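Local atomic coordinates of 3-oxoadipate enol-lactonase (Burkholderia xenovorans, PDB entry 2XUA), a protein that probably hydrolyses 3-oxoadipate enol-lactone, a step of catechol metabolism, as an alpha/beta hydrolase-fold enzyme that here binds laevulinic acid. Residues 206-214 and 254-262; 75-86 and 105-116. All blocks are in the same frame, centred on the assembly; numbering follows the deposited sequence.

Interaction 1 (206-214 and 254-262); sequences KVPALVISG and FTKTVVDFL
CB of Leu-210 stands over the centre of one face of the Phe-261 ring, 3.5 Å from its centroid and 11° off the normal, one of two CH-pi contacts between strand 209-214 and helix 254-262. With CG anti to the backbone N (chi1 168°), the ring extends from the helix toward the strand, and its outer end reaches the main chain, CZ 3.4 Å from C of Ala-209 and the edge near O of Pro-208. In the second, CD1 of Ile-212 lies over a face of the Phe-254 ring, displaced toward the rim, 4.3 Å from the centroid.

Aliphatic packing fills the middle. CD1 of Ile-212 meets CG2 of Val-258 at 3.5 Å, and CD2 of Leu-210 comes within 3.9 Å of CG2 of Thr-257. OG1 of Thr-257 is hydrogen-bonded to O of Ala-253, one turn back, and the methyl is the branch facing the strand.

No hydrogen bond links strand and helix, which run antiparallel (170°), axes 9.6 Å apart, as where a helix covers an alpha/beta hydrolase sheet. Strand 209-214 lies between strands 117-123 and 236-240; helix 43-52 packs beside helix 251-263, touching Phe-254, Thr-255 and Val-259.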
loop_
_atom_site.group_PDB
_atom_site.type_symbol
_atom_site.label_atom_id
_atom_site.label_comp_id
_atom_site.label_asym_id
_atom_site.label_seq_id
_atom_site.Cartn_x
_atom_site.Cartn_y
_atom_site.Cartn_z
ATOM N N LYS B 206 24.430 24.082 -1.094
ATOM C CA LYS B 206 25.776 23.857 -0.563
ATOM C C LYS B 206 26.135 22.435 -0.175
ATOM O O LYS B 206 27.217 22.239 0.347
ATOM C CB LYS B 206 26.013 24.790 0.633
ATOM C CG LYS B 206 25.766 26.239 0.303
ATOM C CD LYS B 206 27.085 27.046 0.193
ATOM C CE LYS B 206 26.848 28.571 -0.102
ATOM N NZ LYS B 206 26.313 28.887 -1.492
ATOM N N VAL B 207 25.272 21.438 -0.436
ATOM C CA VAL B 207 25.506 20.041 0.061
ATOM C C VAL B 207 25.716 19.082 -1.106
ATOM O O VAL B 207 25.326 19.420 -2.251
ATOM C CB VAL B 207 24.344 19.574 1.004
ATOM C CG1 VAL B 207 23.945 20.701 1.932
ATOM C CG2 VAL B 207 23.168 19.241 0.217
ATOM N N PRO B 208 26.400 17.944 -0.889
ATOM C CA PRO B 208 26.562 17.024 -1.977
ATOM C C PRO B 208 25.198 16.589 -2.557
ATOM O O PRO B 208 24.284 16.250 -1.800
ATOM C CB PRO B 208 27.263 15.846 -1.307
ATOM C CG PRO B 208 27.886 16.425 -0.112
ATOM C CD PRO B 208 26.945 17.366 0.363
ATOM N N ALA B 209 25.057 16.639 -3.880
ATOM C CA ALA B 209 23.802 16.275 -4.525
ATOM C C ALA B 209 24.014 15.190 -5.573
ATOM O O ALA B 209 25.102 15.056 -6.179
ATOM C CB ALA B 209 23.053 17.499 -5.097
ATOM N N LEU B 210 22.997 14.330 -5.694
ATOM C CA LEU B 210 22.902 13.349 -6.772
ATOM C C LEU B 210 21.612 13.664 -7.545
ATOM O O LEU B 210 20.550 13.876 -6.960
ATOM C CB LEU B 210 22.824 11.924 -6.203
ATOM C CG LEU B 210 22.278 10.835 -7.120
ATOM C CD1 LEU B 210 23.328 10.560 -8.267
ATOM C CD2 LEU B 210 21.973 9.529 -6.361
ATOM N N VAL B 211 21.680 13.694 -8.857
ATOM C CA VAL B 211 20.437 13.883 -9.623
ATOM C C VAL B 211 20.216 12.599 -10.402
ATOM O O VAL B 211 21.097 12.186 -11.083
ATOM C CB VAL B 211 20.470 15.094 -10.575
ATOM C CG1 VAL B 211 19.137 15.158 -11.444
ATOM C CG2 VAL B 211 20.663 16.374 -9.830
ATOM N N ILE B 212 19.055 11.949 -10.237
ATOM C CA ILE B 212 18.709 10.753 -10.982
ATOM C C ILE B 212 17.574 11.172 -11.927
ATOM O O ILE B 212 16.633 11.847 -11.506
ATOM C CB ILE B 212 18.233 9.577 -10.059
ATOM C CG1 ILE B 212 19.406 8.935 -9.334
ATOM C CG2 ILE B 212 17.575 8.479 -10.843
ATOM C CD1 ILE B 212 18.989 7.956 -8.254
ATOM N N SER B 213 17.677 10.794 -13.192
ATOM C CA SER B 213 16.642 11.097 -14.179
ATOM C C SER B 213 16.362 9.787 -15.000
ATOM O O SER B 213 17.220 8.887 -15.059
ATOM C CB SER B 213 17.047 12.254 -15.090
ATOM O OG SER B 213 17.145 13.488 -14.409
ATOM N N GLY B 214 15.179 9.679 -15.595
ATOM C CA GLY B 214 14.805 8.484 -16.371
ATOM C C GLY B 214 14.871 8.861 -17.858
ATOM O O GLY B 214 14.350 9.906 -18.289
ATOM N N PHE B 254 18.352 1.825 -9.039
ATOM C CA PHE B 254 18.026 3.052 -8.302
ATOM C C PHE B 254 18.541 2.955 -6.846
ATOM O O PHE B 254 19.209 3.891 -6.353
ATOM C CB PHE B 254 16.518 3.248 -8.321
ATOM C CG PHE B 254 16.063 4.501 -7.624
ATOM C CD1 PHE B 254 15.650 5.635 -8.350
ATOM C CD2 PHE B 254 16.065 4.557 -6.228
ATOM C CE1 PHE B 254 15.200 6.841 -7.676
ATOM C CE2 PHE B 254 15.603 5.745 -5.552
ATOM C CZ PHE B 254 15.173 6.873 -6.268
ATOM N N THR B 255 18.187 1.859 -6.181
ATOM C CA THR B 255 18.635 1.581 -4.834
ATOM C C THR B 255 20.158 1.644 -4.682
ATOM O O THR B 255 20.681 2.395 -3.845
ATOM C CB THR B 255 18.042 0.266 -4.279
ATOM O OG1 THR B 255 16.599 0.347 -4.315
ATOM C CG2 THR B 255 18.469 0.114 -2.842
ATOM N N LYS B 256 20.858 0.913 -5.526
ATOM C CA LYS B 256 22.307 0.915 -5.544
ATOM C C LYS B 256 22.867 2.318 -5.707
ATOM O O LYS B 256 23.781 2.721 -4.958
ATOM C CB LYS B 256 22.804 -0.021 -6.670
ATOM C CG LYS B 256 24.324 -0.149 -6.825
ATOM C CD LYS B 256 24.958 -1.039 -5.717
ATOM C CE LYS B 256 26.518 -1.145 -5.758
ATOM N NZ LYS B 256 27.049 -1.188 -7.153
ATOM N N THR B 257 22.337 3.056 -6.695
ATOM C CA THR B 257 22.844 4.383 -6.952
ATOM C C THR B 257 22.710 5.286 -5.724
ATOM O O THR B 257 23.658 5.966 -5.353
ATOM C CB THR B 257 22.114 5.033 -8.148
ATOM O OG1 THR B 257 22.194 4.139 -9.286
ATOM C CG2 THR B 257 22.768 6.346 -8.489
ATOM N N VAL B 258 21.519 5.302 -5.135
ATOM C CA VAL B 258 21.222 6.137 -3.997
ATOM C C VAL B 258 22.060 5.658 -2.793
ATOM O O VAL B 258 22.644 6.491 -2.124
ATOM C CB VAL B 258 19.724 6.194 -3.709
ATOM C CG1 VAL B 258 19.448 7.032 -2.518
ATOM C CG2 VAL B 258 19.029 6.934 -4.905
ATOM N N VAL B 259 22.196 4.342 -2.599
ATOM C CA VAL B 259 22.962 3.856 -1.438
ATOM C C VAL B 259 24.460 4.224 -1.568
ATOM O O VAL B 259 25.049 4.736 -0.610
ATOM C CB VAL B 259 22.672 2.408 -1.082
ATOM C CG1 VAL B 259 23.627 1.871 0.088
ATOM C CG2 VAL B 259 21.189 2.253 -0.635
ATOM N N ASP B 260 25.070 4.009 -2.748
ATOM C CA ASP B 260 26.506 4.238 -2.898
ATOM C C ASP B 260 26.789 5.726 -2.743
ATOM O O ASP B 260 27.754 6.114 -2.066
ATOM C CB ASP B 260 27.046 3.720 -4.249
ATOM C CG ASP B 260 26.903 2.203 -4.424
ATOM O OD1 ASP B 260 26.645 1.414 -3.474
ATOM O OD2 ASP B 260 27.041 1.787 -5.580
ATOM N N PHE B 261 25.922 6.568 -3.316
ATOM C CA PHE B 261 26.063 8.024 -3.205
ATOM C C PHE B 261 25.943 8.485 -1.755
ATOM O O PHE B 261 26.704 9.328 -1.309
ATOM C CB PHE B 261 25.053 8.812 -4.090
ATOM C CG PHE B 261 24.993 10.271 -3.785
ATOM C CD1 PHE B 261 26.038 11.135 -4.155
ATOM C CD2 PHE B 261 23.925 10.801 -3.071
ATOM C CE1 PHE B 261 25.987 12.521 -3.822
ATOM C CE2 PHE B 261 23.884 12.181 -2.728
ATOM C CZ PHE B 261 24.913 13.026 -3.117
ATOM N N LEU B 262 24.985 7.958 -1.013
ATOM C CA LEU B 262 24.742 8.512 0.329
ATOM C C LEU B 262 25.730 7.985 1.375
ATOM O O LEU B 262 25.878 8.589 2.460
ATOM C CB LEU B 262 23.304 8.308 0.796
ATOM C CG LEU B 262 22.221 9.077 0.033
ATOM C CD1 LEU B 262 20.841 8.612 0.550
ATOM C CD2 LEU B 262 22.370 10.582 0.127
#

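Interaction 2 (75-86 and 105-116); sequences IEQLTGDVLGLM and TGVALAARHADR
Thr-105 fits as a knob among Ile-75, Leu-78, Thr-79 and Val-82, its CG2 3.9 Å from CG2 of Val-82. Beside it CB of Ala-108 touches OG1 of Thr-79 at 3.4 Å, and Leu-109 packs on Val-82. Further along, CD1 of Leu-83 sits over one face of the His-113 imidazole, 3.4 Å from the ring centroid. The bent chain of Arg-116 lies against CD2 of Leu-83, with NH1 3.6 Å from CB of selenomethionine Met-86.

Beyond the apolar contacts, NH1 of Arg-112 gives a salt-bridging hydrogen bond of 2.9 Å (161°) to OE2 of Glu-76, on its anti side and somewhat out of the carboxylate plane, although the carboxylate and guanidinium planes are only 12° apart.

The helices cross at -72° on one face of the alpha/beta hydrolase sheet; helix 101-112 follows what is probably the nucleophile elbow, which Thr-105 touches.

Behind these, O of Ile-75 accepts hydrogen bonds from both N and OG1 of Thr-79, from opposite faces of its plane, which helps hold OG1 beside the backbone N. OG1 of Thr-105 bonds to O of Met-101. Glu-201 shares the Arg-112 guanidinium, while Asp-87 and the carbonyls of Ile-91 and Ala-92 hold that of Arg-116.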
loop_
_atom_site.group_PDB
_atom_site.type_symbol
_atom_site.label_atom_id
_atom_site.label_comp_id
_atom_site.label_asym_id
_atom_site.label_seq_id
_atom_site.Cartn_x
_atom_site.Cartn_y
_atom_site.Cartn_z
ATOM N N ILE B 75 4.986 25.330 -1.953
ATOM C CA ILE B 75 6.303 24.697 -1.726
ATOM C C ILE B 75 6.845 24.974 -0.295
ATOM O O ILE B 75 7.549 24.105 0.299
ATOM C CB ILE B 75 7.316 25.036 -2.845
ATOM C CG1 ILE B 75 8.587 24.173 -2.788
ATOM C CG2 ILE B 75 7.738 26.590 -2.809
ATOM C CD1 ILE B 75 8.346 22.648 -2.916
ATOM N N GLU B 76 6.466 26.144 0.269
ATOM C CA GLU B 76 6.769 26.464 1.681
ATOM C C GLU B 76 5.977 25.631 2.661
ATOM O O GLU B 76 6.469 25.334 3.773
ATOM C CB GLU B 76 6.538 27.958 2.043
ATOM C CG GLU B 76 7.450 28.920 1.338
ATOM C CD GLU B 76 7.090 29.166 -0.125
ATOM O OE1 GLU B 76 5.902 29.122 -0.448
ATOM O OE2 GLU B 76 8.008 29.373 -0.948
ATOM N N GLN B 77 4.743 25.289 2.335
ATOM C CA GLN B 77 4.027 24.409 3.225
ATOM C C GLN B 77 4.722 23.016 3.156
ATOM O O GLN B 77 4.955 22.343 4.179
ATOM C CB GLN B 77 2.563 24.263 2.857
ATOM C CG GLN B 77 1.638 25.380 3.437
ATOM C CD GLN B 77 0.333 25.423 2.695
ATOM O OE1 GLN B 77 0.287 25.040 1.528
ATOM N NE2 GLN B 77 -0.745 25.865 3.364
ATOM N N LEU B 78 5.051 22.603 1.950
ATOM C CA LEU B 78 5.642 21.277 1.755
ATOM C C LEU B 78 6.993 21.140 2.417
ATOM O O LEU B 78 7.320 20.080 2.959
ATOM C CB LEU B 78 5.693 20.892 0.268
ATOM C CG LEU B 78 4.374 20.877 -0.522
ATOM C CD1 LEU B 78 4.752 20.702 -1.968
ATOM C CD2 LEU B 78 3.395 19.757 -0.096
ATOM N N THR B 79 7.793 22.181 2.368
ATOM C CA THR B 79 9.086 22.157 2.997
ATOM C C THR B 79 8.904 22.126 4.534
ATOM O O THR B 79 9.594 21.365 5.236
ATOM C CB THR B 79 9.921 23.353 2.547
ATOM O OG1 THR B 79 10.118 23.296 1.132
ATOM C CG2 THR B 79 11.343 23.304 3.127
ATOM N N GLY B 80 7.976 22.938 5.032
ATOM C CA GLY B 80 7.728 23.077 6.449
ATOM C C GLY B 80 7.116 21.818 7.052
ATOM O O GLY B 80 7.290 21.513 8.243
ATOM N N ASP B 81 6.399 21.082 6.208
ATOM C CA ASP B 81 5.906 19.792 6.591
ATOM C C ASP B 81 7.084 18.864 6.952
ATOM O O ASP B 81 7.017 18.210 7.984
ATOM C CB ASP B 81 5.045 19.208 5.480
ATOM C CG ASP B 81 3.697 19.870 5.400
ATOM O OD1 ASP B 81 3.365 20.753 6.257
ATOM O OD2 ASP B 81 2.924 19.484 4.527
ATOM N N VAL B 82 8.123 18.818 6.123
ATOM C CA VAL B 82 9.297 17.900 6.322
ATOM C C VAL B 82 9.956 18.351 7.586
ATOM O O VAL B 82 10.140 17.570 8.515
ATOM C CB VAL B 82 10.329 17.945 5.161
ATOM C CG1 VAL B 82 11.606 17.069 5.499
ATOM C CG2 VAL B 82 9.708 17.421 3.852
ATOM N N LEU B 83 10.219 19.656 7.659
ATOM C CA LEU B 83 10.846 20.215 8.865
ATOM C C LEU B 83 10.115 19.978 10.180
ATOM O O LEU B 83 10.747 19.559 11.143
ATOM C CB LEU B 83 11.164 21.693 8.663
ATOM C CG LEU B 83 12.108 21.928 7.524
ATOM C CD1 LEU B 83 12.115 23.452 7.336
ATOM C CD2 LEU B 83 13.529 21.399 7.775
ATOM N N GLY B 84 8.810 20.155 10.200
ATOM C CA GLY B 84 8.003 19.930 11.383
ATOM C C GLY B 84 7.955 18.467 11.789
ATOM O O GLY B 84 8.030 18.124 12.999
ATOM N N LEU B 85 7.850 17.582 10.783
ATOM C CA LEU B 85 8.005 16.142 11.046
ATOM C C LEU B 85 9.365 15.792 11.657
ATOM O O LEU B 85 9.438 15.058 12.657
ATOM C CB LEU B 85 7.788 15.359 9.728
ATOM C CG LEU B 85 7.743 13.826 9.848
ATOM C CD1 LEU B 85 6.683 13.321 10.835
ATOM C CD2 LEU B 85 7.519 13.176 8.450
HETATM N N MSE B 86 10.455 16.257 11.025
HETATM C CA MSE B 86 11.791 16.056 11.607
HETATM C C MSE B 86 11.892 16.592 13.022
HETATM O O MSE B 86 12.356 15.901 13.947
HETATM C CB MSE B 86 12.824 16.723 10.740
HETATM C CG MSE B 86 13.151 15.882 9.548
HETATM SE SE MSE B 86 14.155 16.932 8.275
HETATM C CE MSE B 86 15.825 17.104 9.302
ATOM N N THR B 105 10.783 19.460 -3.484
ATOM C CA THR B 105 10.882 19.717 -2.026
ATOM C C THR B 105 12.337 19.631 -1.524
ATOM O O THR B 105 12.805 20.416 -0.636
ATOM C CB THR B 105 10.006 18.684 -1.299
ATOM O OG1 THR B 105 8.668 18.824 -1.761
ATOM C CG2 THR B 105 9.998 18.897 0.232
ATOM N N GLY B 106 13.066 18.665 -2.067
ATOM C CA GLY B 106 14.431 18.461 -1.695
ATOM C C GLY B 106 15.313 19.613 -2.174
ATOM O O GLY B 106 16.250 20.029 -1.474
ATOM N N VAL B 107 15.024 20.131 -3.374
ATOM C CA VAL B 107 15.735 21.348 -3.817
ATOM C C VAL B 107 15.452 22.486 -2.849
ATOM O O VAL B 107 16.394 23.134 -2.431
ATOM C CB VAL B 107 15.359 21.767 -5.287
ATOM C CG1 VAL B 107 15.915 23.152 -5.629
ATOM C CG2 VAL B 107 15.806 20.683 -6.257
ATOM N N ALA B 108 14.194 22.738 -2.483
ATOM C CA ALA B 108 13.873 23.789 -1.504
ATOM C C ALA B 108 14.582 23.582 -0.151
ATOM O O ALA B 108 15.085 24.553 0.486
ATOM C CB ALA B 108 12.432 23.900 -1.285
ATOM N N LEU B 109 14.584 22.333 0.308
ATOM C CA LEU B 109 15.139 21.987 1.594
ATOM C C LEU B 109 16.634 22.202 1.541
ATOM O O LEU B 109 17.174 22.881 2.423
ATOM C CB LEU B 109 14.810 20.532 1.911
ATOM C CG LEU B 109 13.863 20.044 2.990
ATOM C CD1 LEU B 109 13.161 21.019 3.919
ATOM C CD2 LEU B 109 12.938 18.906 2.471
ATOM N N ALA B 110 17.312 21.682 0.515
ATOM C CA ALA B 110 18.746 21.851 0.420
ATOM C C ALA B 110 19.205 23.309 0.241
ATOM O O ALA B 110 20.323 23.614 0.637
ATOM C CB ALA B 110 19.361 20.982 -0.676
ATOM N N ALA B 111 18.369 24.141 -0.402
ATOM C CA ALA B 111 18.673 25.546 -0.678
ATOM C C ALA B 111 18.426 26.445 0.529
ATOM O O ALA B 111 19.222 27.331 0.841
ATOM C CB ALA B 111 17.800 26.035 -1.882
ATOM N N ARG B 112 17.283 26.238 1.167
ATOM C CA ARG B 112 16.818 27.107 2.206
ATOM C C ARG B 112 17.106 26.472 3.588
ATOM O O ARG B 112 16.942 27.146 4.579
ATOM C CB ARG B 112 15.314 27.370 2.064
ATOM C CG ARG B 112 14.843 27.871 0.667
ATOM C CD ARG B 112 13.354 27.780 0.562
ATOM N NE ARG B 112 12.900 28.253 -0.738
ATOM C CZ ARG B 112 11.642 28.473 -1.102
ATOM N NH1 ARG B 112 10.622 28.286 -0.275
ATOM N NH2 ARG B 112 11.406 28.914 -2.326
ATOM N N HIS B 113 17.517 25.192 3.641
ATOM C CA HIS B 113 17.839 24.534 4.953
ATOM C C HIS B 113 19.048 23.617 4.922
ATOM O O HIS B 113 19.000 22.472 5.424
ATOM C CB HIS B 113 16.609 23.822 5.531
ATOM C CG HIS B 113 15.382 24.683 5.635
ATOM N ND1 HIS B 113 14.484 24.846 4.594
ATOM C CD2 HIS B 113 14.890 25.418 6.665
ATOM C CE1 HIS B 113 13.504 25.648 4.980
ATOM N NE2 HIS B 113 13.715 25.988 6.240
ATOM N N ALA B 114 20.157 24.090 4.352
ATOM C CA ALA B 114 21.372 23.298 4.246
ATOM C C ALA B 114 21.809 22.658 5.585
ATOM O O ALA B 114 22.409 21.577 5.610
ATOM C CB ALA B 114 22.466 24.124 3.708
ATOM N N ASP B 115 21.534 23.343 6.687
ATOM C CA ASP B 115 22.004 22.842 8.012
ATOM C C ASP B 115 21.160 21.642 8.512
ATOM O O ASP B 115 21.651 20.832 9.304
ATOM C CB ASP B 115 21.940 23.943 9.073
ATOM C CG ASP B 115 20.564 24.524 9.198
ATOM O OD1 ASP B 115 19.760 24.299 8.279
ATOM O OD2 ASP B 115 20.272 25.195 10.207
ATOM N N ARG B 116 19.901 21.594 8.066
ATOM C CA ARG B 116 19.031 20.420 8.246
ATOM C C ARG B 116 19.341 19.213 7.318
ATOM O O ARG B 116 18.800 18.098 7.544
ATOM C CB ARG B 116 17.564 20.836 8.134
ATOM C CG ARG B 116 17.074 21.903 9.125
ATOM C CD ARG B 116 17.425 21.519 10.621
ATOM N NE ARG B 116 16.666 20.394 11.197
ATOM C CZ ARG B 116 15.407 20.420 11.614
ATOM N NH1 ARG B 116 14.877 19.331 12.178
ATOM N NH2 ARG B 116 14.632 21.528 11.508
#

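Along the chain interaction 2 closes before interaction 1 opens. Their centres are about 18 Å apart, and they lie on opposite faces of the one mixed sheet, as in the alpha/beta/alpha sandwich of this fold. Helices 75-88 and 101-112 pack near strands 54-58 and 94-99, whereas interaction 1 involves strand 209-214, separated from 94-99 by strand 117-123. The two meet where Val-207, just before strand 209-214, packs on Ala-110 and Ala-114. Interaction 1 ties the last helix, 251-263, to the core, while interaction 2 packs the helix that follows the probable nucleophile elbow against helix 75-88. Neither touches the laevulinic acid; the side chains of Phe-254 and Leu-78 lie about 14 and 12 Å from it.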